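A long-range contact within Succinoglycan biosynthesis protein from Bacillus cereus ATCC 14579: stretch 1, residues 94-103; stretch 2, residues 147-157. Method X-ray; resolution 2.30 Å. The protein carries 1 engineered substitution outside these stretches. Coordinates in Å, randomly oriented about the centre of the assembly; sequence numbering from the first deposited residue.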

ATOM      1  N   LYS A  94       9.280  -8.942  -0.500  1.00  9.59           N
ATOM      2  CA  LYS A  94       8.285  -8.341   0.379  1.00  8.41           C
ATOM      3  C   LYS A  94       7.412  -9.447   0.965  1.00  9.41           C
ATOM      4  O   LYS A  94       6.905  -9.337   2.082  1.00  7.44           O
ATOM      5  CB  LYS A  94       7.430  -7.339  -0.396  1.00 10.19           C
ATOM      6  CG  LYS A  94       8.090  -5.977  -0.552  1.00  4.77           C
ATOM      7  CD  LYS A  94       7.152  -4.987  -1.225  1.00  9.46           C
ATOM      8  CE  LYS A  94       5.858  -4.819  -0.436  1.00  6.94           C
ATOM      9  NZ  LYS A  94       4.945  -3.868  -1.128  1.00  7.34           N
ATOM     10  N   HIS A  95       7.252 -10.516   0.194  1.00  7.72           N
ATOM     11  CA  HIS A  95       6.473 -11.668   0.614  1.00  8.27           C
ATOM     12  C   HIS A  95       7.192 -12.297   1.814  1.00  9.29           C
ATOM     13  O   HIS A  95       6.575 -12.613   2.833  1.00  8.52           O
ATOM     14  CB  HIS A  95       6.369 -12.650  -0.563  1.00  8.84           C
ATOM     15  CG  HIS A  95       5.606 -13.906  -0.264  1.00 10.39           C
ATOM     16  ND1 HIS A  95       5.248 -14.800  -1.251  1.00  7.31           N
ATOM     17  CD2 HIS A  95       5.182 -14.445   0.902  1.00  9.10           C
ATOM     18  CE1 HIS A  95       4.640 -15.839  -0.705  1.00  8.71           C
ATOM     19  NE2 HIS A  95       4.588 -15.649   0.600  1.00 11.08           N
ATOM     20  N   ARG A  96       8.504 -12.458   1.692  1.00  9.73           N
ATOM     21  CA  ARG A  96       9.300 -13.042   2.763  1.00  6.74           C
ATOM     22  C   ARG A  96       9.202 -12.242   4.061  1.00  9.79           C
ATOM     23  O   ARG A  96       9.152 -12.814   5.152  1.00 11.37           O
ATOM     24  CB  ARG A  96      10.764 -13.125   2.347  1.00  4.89           C
ATOM     25  CG  ARG A  96      11.043 -13.948   1.094  1.00 10.31           C
ATOM     26  CD  ARG A  96      12.532 -14.221   1.008  1.00 15.86           C
ATOM     27  NE  ARG A  96      12.968 -14.959   2.194  1.00 26.19           N
ATOM     28  CZ  ARG A  96      14.101 -14.731   2.846  1.00 24.96           C
ATOM     29  NH1 ARG A  96      14.932 -13.780   2.431  1.00 31.34           N
ATOM     30  NH2 ARG A  96      14.398 -15.446   3.924  1.00 17.78           N
ATOM     31  N   ILE A  97       9.197 -10.918   3.939  1.00  9.73           N
ATOM     32  CA  ILE A  97       9.113 -10.041   5.099  1.00  9.97           C
ATOM     33  C   ILE A  97       7.761 -10.166   5.791  1.00  9.79           C
ATOM     34  O   ILE A  97       7.690 -10.251   7.020  1.00 12.34           O
ATOM     35  CB  ILE A  97       9.357  -8.569   4.691  1.00 10.26           C
ATOM     36  CG1 ILE A  97      10.754  -8.445   4.068  1.00  9.53           C
ATOM     37  CG2 ILE A  97       9.218  -7.659   5.899  1.00  6.31           C
ATOM     38  CD1 ILE A  97      11.060  -7.093   3.492  1.00 13.04           C
ATOM     39  N   VAL A  98       6.690 -10.167   5.005  1.00  6.42           N
ATOM     40  CA  VAL A  98       5.359 -10.323   5.574  1.00  8.77           C
ATOM     41  C   VAL A  98       5.370 -11.610   6.389  1.00  8.90           C
ATOM     42  O   VAL A  98       4.929 -11.631   7.536  1.00 11.16           O
ATOM     43  CB  VAL A  98       4.285 -10.430   4.471  1.00  9.77           C
ATOM     44  CG1 VAL A  98       2.925 -10.707   5.091  1.00 10.57           C
ATOM     45  CG2 VAL A  98       4.246  -9.138   3.669  1.00  6.88           C
ATOM     46  N   LYS A  99       5.886 -12.674   5.776  1.00 11.10           N
ATOM     47  CA  LYS A  99       5.990 -13.984   6.413  1.00 11.89           C
ATOM     48  C   LYS A  99       6.672 -13.870   7.769  1.00 10.53           C
ATOM     49  O   LYS A  99       6.205 -14.423   8.759  1.00  8.84           O
ATOM     50  CB  LYS A  99       6.820 -14.928   5.551  1.00 13.69           C
ATOM     51  CG  LYS A  99       6.040 -15.837   4.629  1.00 19.29           C
ATOM     52  CD  LYS A  99       6.980 -16.902   4.093  1.00 17.39           C
ATOM     53  CE  LYS A  99       6.234 -18.042   3.443  1.00 30.56           C
ATOM     54  NZ  LYS A  99       7.172 -19.123   3.046  1.00 27.57           N
ATOM     55  N   TYR A 100       7.801 -13.167   7.795  1.00  8.39           N
ATOM     56  CA  TYR A 100       8.554 -12.976   9.026  1.00  9.46           C
ATOM     57  C   TYR A 100       7.762 -12.173  10.062  1.00  9.28           C
ATOM     58  O   TYR A 100       7.669 -12.567  11.225  1.00 11.16           O
ATOM     59  CB  TYR A 100       9.862 -12.246   8.737  1.00  9.48           C
ATOM     60  CG  TYR A 100      10.652 -11.982   9.989  1.00 13.65           C
ATOM     61  CD1 TYR A 100      11.378 -13.005  10.599  1.00 14.57           C
ATOM     62  CD2 TYR A 100      10.603 -10.736  10.621  1.00 13.06           C
ATOM     63  CE1 TYR A 100      12.029 -12.803  11.808  1.00 17.55           C
ATOM     64  CE2 TYR A 100      11.249 -10.524  11.834  1.00 14.10           C
ATOM     65  CZ  TYR A 100      11.956 -11.562  12.421  1.00 15.41           C
ATOM     66  OH  TYR A 100      12.569 -11.375  13.637  1.00 22.73           O
ATOM     67  N   LEU A 101       7.213 -11.037   9.637  1.00 10.58           N
ATOM     68  CA  LEU A 101       6.438 -10.182  10.521  1.00 11.50           C
ATOM     69  C   LEU A 101       5.197 -10.896  11.064  1.00 11.43           C
ATOM     70  O   LEU A 101       4.822 -10.701  12.215  1.00 10.38           O
ATOM     71  CB  LEU A 101       6.046  -8.888   9.789  1.00  8.87           C
ATOM     72  CG  LEU A 101       7.204  -7.919   9.484  1.00  5.36           C
ATOM     73  CD1 LEU A 101       6.694  -6.690   8.751  1.00  7.27           C
ATOM     74  CD2 LEU A 101       7.875  -7.493  10.771  1.00  7.36           C
ATOM     75  N   VAL A 102       4.562 -11.726  10.245  1.00 12.71           N
ATOM     76  CA  VAL A 102       3.373 -12.451  10.695  1.00 11.78           C
ATOM     77  C   VAL A 102       3.691 -13.546  11.722  1.00 13.95           C
ATOM     78  O   VAL A 102       3.048 -13.628  12.769  1.00 12.85           O
ATOM     79  CB  VAL A 102       2.627 -13.111   9.513  1.00 12.04           C
ATOM     80  CG1 VAL A 102       1.604 -14.115  10.036  1.00 10.92           C
ATOM     81  CG2 VAL A 102       1.929 -12.042   8.664  1.00 10.73           C
ATOM     82  N   SER A 103       4.685 -14.383  11.435  1.00 15.44           N
ATOM     83  CA  SER A 103       5.014 -15.472  12.350  1.00 15.97           C
ATOM     84  C   SER A 103       5.997 -15.162  13.482  1.00 17.85           C
ATOM     85  O   SER A 103       6.135 -15.960  14.405  1.00 18.68           O
ATOM     86  CB  SER A 103       5.500 -16.691  11.553  1.00 16.38           C
ATOM     87  OG  SER A 103       6.470 -16.336  10.587  1.00 20.39           O
ATOM     88  N   LEU A 147      -0.368 -13.848  -6.417  1.00 11.60           N
ATOM     89  CA  LEU A 147      -1.191 -15.017  -6.148  1.00 14.14           C
ATOM     90  C   LEU A 147      -0.512 -15.988  -5.200  1.00 11.59           C
ATOM     91  O   LEU A 147      -1.197 -16.699  -4.470  1.00 11.68           O
ATOM     92  CB  LEU A 147      -1.556 -15.718  -7.447  1.00 14.30           C
ATOM     93  CG  LEU A 147      -2.478 -14.814  -8.264  1.00 21.11           C
ATOM     94  CD1 LEU A 147      -2.462 -15.280  -9.674  1.00 27.39           C
ATOM     95  CD2 LEU A 147      -3.888 -14.818  -7.700  1.00 17.90           C
ATOM     96  N   ASP A 148       0.820 -16.023  -5.202  1.00 10.80           N
ATOM     97  CA  ASP A 148       1.534 -16.919  -4.283  1.00 15.49           C
ATOM     98  C   ASP A 148       1.450 -16.358  -2.866  1.00 13.03           C
ATOM     99  O   ASP A 148       1.364 -17.108  -1.896  1.00 13.87           O
ATOM    100  CB  ASP A 148       3.015 -17.063  -4.654  1.00 15.42           C
ATOM    101  CG  ASP A 148       3.228 -17.829  -5.943  1.00 27.60           C
ATOM    102  OD1 ASP A 148       2.403 -18.716  -6.261  1.00 30.70           O
ATOM    103  OD2 ASP A 148       4.237 -17.547  -6.629  1.00 33.57           O
ATOM    104  N   LEU A 149       1.496 -15.034  -2.756  1.00 14.27           N
ATOM    105  CA  LEU A 149       1.413 -14.375  -1.460  1.00 11.42           C
ATOM    106  C   LEU A 149       0.055 -14.669  -0.835  1.00 10.86           C
ATOM    107  O   LEU A 149      -0.035 -15.022   0.340  1.00 11.97           O
ATOM    108  CB  LEU A 149       1.575 -12.862  -1.615  1.00 13.34           C
ATOM    109  CG  LEU A 149       1.148 -12.011  -0.410  1.00 14.41           C
ATOM    110  CD1 LEU A 149       2.080 -12.266   0.771  1.00 15.39           C
ATOM    111  CD2 LEU A 149       1.156 -10.540  -0.793  1.00 22.37           C
ATOM    112  N   LEU A 150      -0.995 -14.521  -1.636  1.00  7.57           N
ATOM    113  CA  LEU A 150      -2.353 -14.767  -1.173  1.00  7.32           C
ATOM    114  C   LEU A 150      -2.545 -16.239  -0.834  1.00  7.73           C
ATOM    115  O   LEU A 150      -3.202 -16.576   0.155  1.00  5.69           O
ATOM    116  CB  LEU A 150      -3.357 -14.322  -2.240  1.00  7.12           C
ATOM    117  CG  LEU A 150      -3.385 -12.808  -2.464  1.00  4.74           C
ATOM    118  CD1 LEU A 150      -4.211 -12.470  -3.688  1.00  3.84           C
ATOM    119  CD2 LEU A 150      -3.947 -12.133  -1.220  1.00  3.87           C
ATOM    120  N   ASP A 151      -1.967 -17.116  -1.652  1.00  8.76           N
ATOM    121  CA  ASP A 151      -2.085 -18.543  -1.399  1.00  9.34           C
ATOM    122  C   ASP A 151      -1.367 -18.898  -0.103  1.00  9.54           C
ATOM    123  O   ASP A 151      -1.851 -19.724   0.665  1.00 11.64           O
ATOM    124  CB  ASP A 151      -1.509 -19.354  -2.556  1.00 11.90           C
ATOM    125  CG  ASP A 151      -1.638 -20.846  -2.328  1.00 19.49           C
ATOM    126  OD1 ASP A 151      -2.698 -21.268  -1.821  1.00 25.41           O
ATOM    127  OD2 ASP A 151      -0.694 -21.594  -2.657  1.00 31.39           O
ATOM    128  N   TRP A 152      -0.215 -18.283   0.151  1.00 10.50           N
ATOM    129  CA  TRP A 152       0.493 -18.565   1.395  1.00  9.80           C
ATOM    130  C   TRP A 152      -0.375 -18.101   2.574  1.00 11.73           C
ATOM    131  O   TRP A 152      -0.452 -18.777   3.605  1.00 11.23           O
ATOM    132  CB  TRP A 152       1.842 -17.845   1.450  1.00  9.79           C
ATOM    133  CG  TRP A 152       2.418 -17.880   2.826  1.00 13.70           C
ATOM    134  CD1 TRP A 152       2.989 -18.951   3.447  1.00 12.03           C
ATOM    135  CD2 TRP A 152       2.343 -16.841   3.811  1.00 14.57           C
ATOM    136  NE1 TRP A 152       3.260 -18.652   4.760  1.00 13.84           N
ATOM    137  CE2 TRP A 152       2.869 -17.363   5.013  1.00 11.24           C
ATOM    138  CE3 TRP A 152       1.867 -15.523   3.799  1.00 17.09           C
ATOM    139  CZ2 TRP A 152       2.944 -16.612   6.194  1.00 14.83           C
ATOM    140  CZ3 TRP A 152       1.940 -14.773   4.976  1.00 16.15           C
ATOM    141  CH2 TRP A 152       2.469 -15.325   6.156  1.00 10.41           C
ATOM    142  N   ILE A 153      -1.030 -16.949   2.426  1.00 12.62           N
ATOM    143  CA  ILE A 153      -1.871 -16.448   3.503  1.00 12.96           C
ATOM    144  C   ILE A 153      -3.066 -17.371   3.727  1.00  9.88           C
ATOM    145  O   ILE A 153      -3.486 -17.577   4.863  1.00  6.93           O
ATOM    146  CB  ILE A 153      -2.395 -15.034   3.223  1.00 11.70           C
ATOM    147  CG1 ILE A 153      -1.227 -14.064   3.050  1.00 13.84           C
ATOM    148  CG2 ILE A 153      -3.272 -14.588   4.381  1.00  5.91           C
ATOM    149  CD1 ILE A 153      -1.661 -12.624   2.791  1.00 14.64           C
ATOM    150  N   ARG A 154      -3.618 -17.908   2.641  1.00 10.91           N
ATOM    151  CA  ARG A 154      -4.750 -18.825   2.728  1.00 10.41           C
ATOM    152  C   ARG A 154      -4.314 -20.060   3.516  1.00 13.62           C
ATOM    153  O   ARG A 154      -5.045 -20.554   4.379  1.00 14.85           O
ATOM    154  CB  ARG A 154      -5.195 -19.255   1.328  1.00 10.45           C
ATOM    155  CG  ARG A 154      -6.212 -20.394   1.323  1.00 12.23           C
ATOM    156  CD  ARG A 154      -6.471 -20.901  -0.093  1.00 16.70           C
ATOM    157  NE  ARG A 154      -5.328 -21.627  -0.641  1.00 20.55           N
ATOM    158  CZ  ARG A 154      -4.898 -22.801  -0.183  1.00 21.00           C
ATOM    159  NH1 ARG A 154      -5.510 -23.387   0.836  1.00 18.37           N
ATOM    160  NH2 ARG A 154      -3.866 -23.398  -0.754  1.00 20.32           N
ATOM    161  N   GLN A 155      -3.116 -20.551   3.211  1.00 13.21           N
ATOM    162  CA  GLN A 155      -2.570 -21.730   3.878  1.00 14.66           C
ATOM    163  C   GLN A 155      -2.294 -21.456   5.351  1.00 12.93           C
ATOM    164  O   GLN A 155      -2.643 -22.256   6.224  1.00 13.70           O
ATOM    165  CB  GLN A 155      -1.279 -22.181   3.185  1.00 13.24           C
ATOM    166  CG  GLN A 155      -1.497 -22.782   1.811  1.00 19.55           C
ATOM    167  CD  GLN A 155      -0.202 -23.249   1.168  1.00 27.55           C
ATOM    168  OE1 GLN A 155       0.207 -22.743   0.120  1.00 32.58           O
ATOM    169  NE2 GLN A 155       0.452 -24.217   1.799  1.00 30.88           N
ATOM    170  N   TYR A 156      -1.659 -20.325   5.624  1.00 10.99           N
ATOM    171  CA  TYR A 156      -1.350 -19.944   6.990  1.00 11.91           C
ATOM    172  C   TYR A 156      -2.624 -19.882   7.834  1.00 13.97           C
ATOM    173  O   TYR A 156      -2.631 -20.320   8.984  1.00 17.33           O
ATOM    174  CB  TYR A 156      -0.644 -18.582   6.999  1.00 11.23           C
ATOM    175  CG  TYR A 156      -0.283 -18.085   8.377  1.00 13.64           C
ATOM    176  CD1 TYR A 156      -1.232 -17.462   9.192  1.00 13.80           C
ATOM    177  CD2 TYR A 156       1.001 -18.273   8.886  1.00 12.98           C
ATOM    178  CE1 TYR A 156      -0.906 -17.039  10.481  1.00 14.30           C
ATOM    179  CE2 TYR A 156       1.336 -17.855  10.175  1.00 16.27           C
ATOM    180  CZ  TYR A 156       0.382 -17.242  10.963  1.00 14.60           C
ATOM    181  OH  TYR A 156       0.720 -16.828  12.231  1.00 23.44           O
ATOM    182  N   ASN A 157      -3.699 -19.351   7.254  1.00 11.74           N
ATOM    183  CA  ASN A 157      -4.973 -19.220   7.961  1.00 13.65           C
ATOM    184  C   ASN A 157      -5.725 -20.537   8.221  1.00 16.73           C
ATOM    185  O   ASN A 157      -6.555 -20.612   9.128  1.00 15.85           O
ATOM    186  CB  ASN A 157      -5.895 -18.256   7.202  1.00 12.33           C
ATOM    187  CG  ASN A 157      -5.492 -16.806   7.370  1.00 13.24           C
ATOM    188  OD1 ASN A 157      -6.075 -15.906   6.758  1.00 14.19           O
ATOM    189  ND2 ASN A 157      -4.486 -16.570   8.195  1.00 10.21           N
TER

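Two helices from distant parts of a chain can be held side by side without a single hydrogen bond between them, for instance when aromatic side chains rest against aliphatic C-H groups. The pair formed by residues 94-103 and 147-157 illustrates the principle. Both stretches are helical throughout their contact, and they run nearly parallel, with 18° between their N-to-C directions and axes that approach to 10.6 Å. Each helix satisfies its own backbone through i to i+4 hydrogen bonds, such as Lys99 N to His95 O at 3.0 Å and Trp152 N to Asp148 O at 2.8 Å, and the interface rests on van der Waals and CH-pi packing, mostly between side chains, which buries 434 Å² in total.

The first residue of stretch 1 to take part is His95, where the backbones come close: its CA lies 6.1 Å from Leu149 CA. Its CB points sideways, but the t rotamer brings the imidazole nearer the partner helix. There the CA of Leu149 sits over one face of the ring, 3.9 Å from its centroid, a CH-pi contact made by a backbone carbon. At the ring edge, His95 NE2 lies 3.6 Å from Trp152 CB. The imidazole and the five-membered ring of the indole meet obliquely, their planes inclined at 51°.

Trp152 is the knob of the interface, its side chain set in a hole formed by His95, Val98, Lys99 and Val102, spacings that follow from the helical repeat. Val98, one turn before Val102, directs its CB toward the partner and makes an apolar contact, CG1 to Trp152 CZ3, at 4.2 Å. Lys99 contributes differently. Its long aliphatic chain runs across the indole, placing CE over one face, 3.5 Å from the centroid of the five-membered ring. A methylene next to a charged amine carries polarized C-H bonds and suits an electron-rich indole well, while Lys99 NZ is hydrogen-bonded elsewhere in the structure.

Val102 serves two aromatic rings. Its CB approaches the edge of the indole, 4.0 Å from Trp152 CH2, and its CG1 lies over one face of the Tyr156 ring, 3.5 Å from Tyr156 CZ. Trp152 and Tyr156 are four residues apart, one helical turn, which lets a single valine reach both. Ser103, the last residue of stretch 1, turns back to its own helix: its OG donates a hydrogen bond to Lys99 O at 2.7 Å, satisfying the hydroxyl locally.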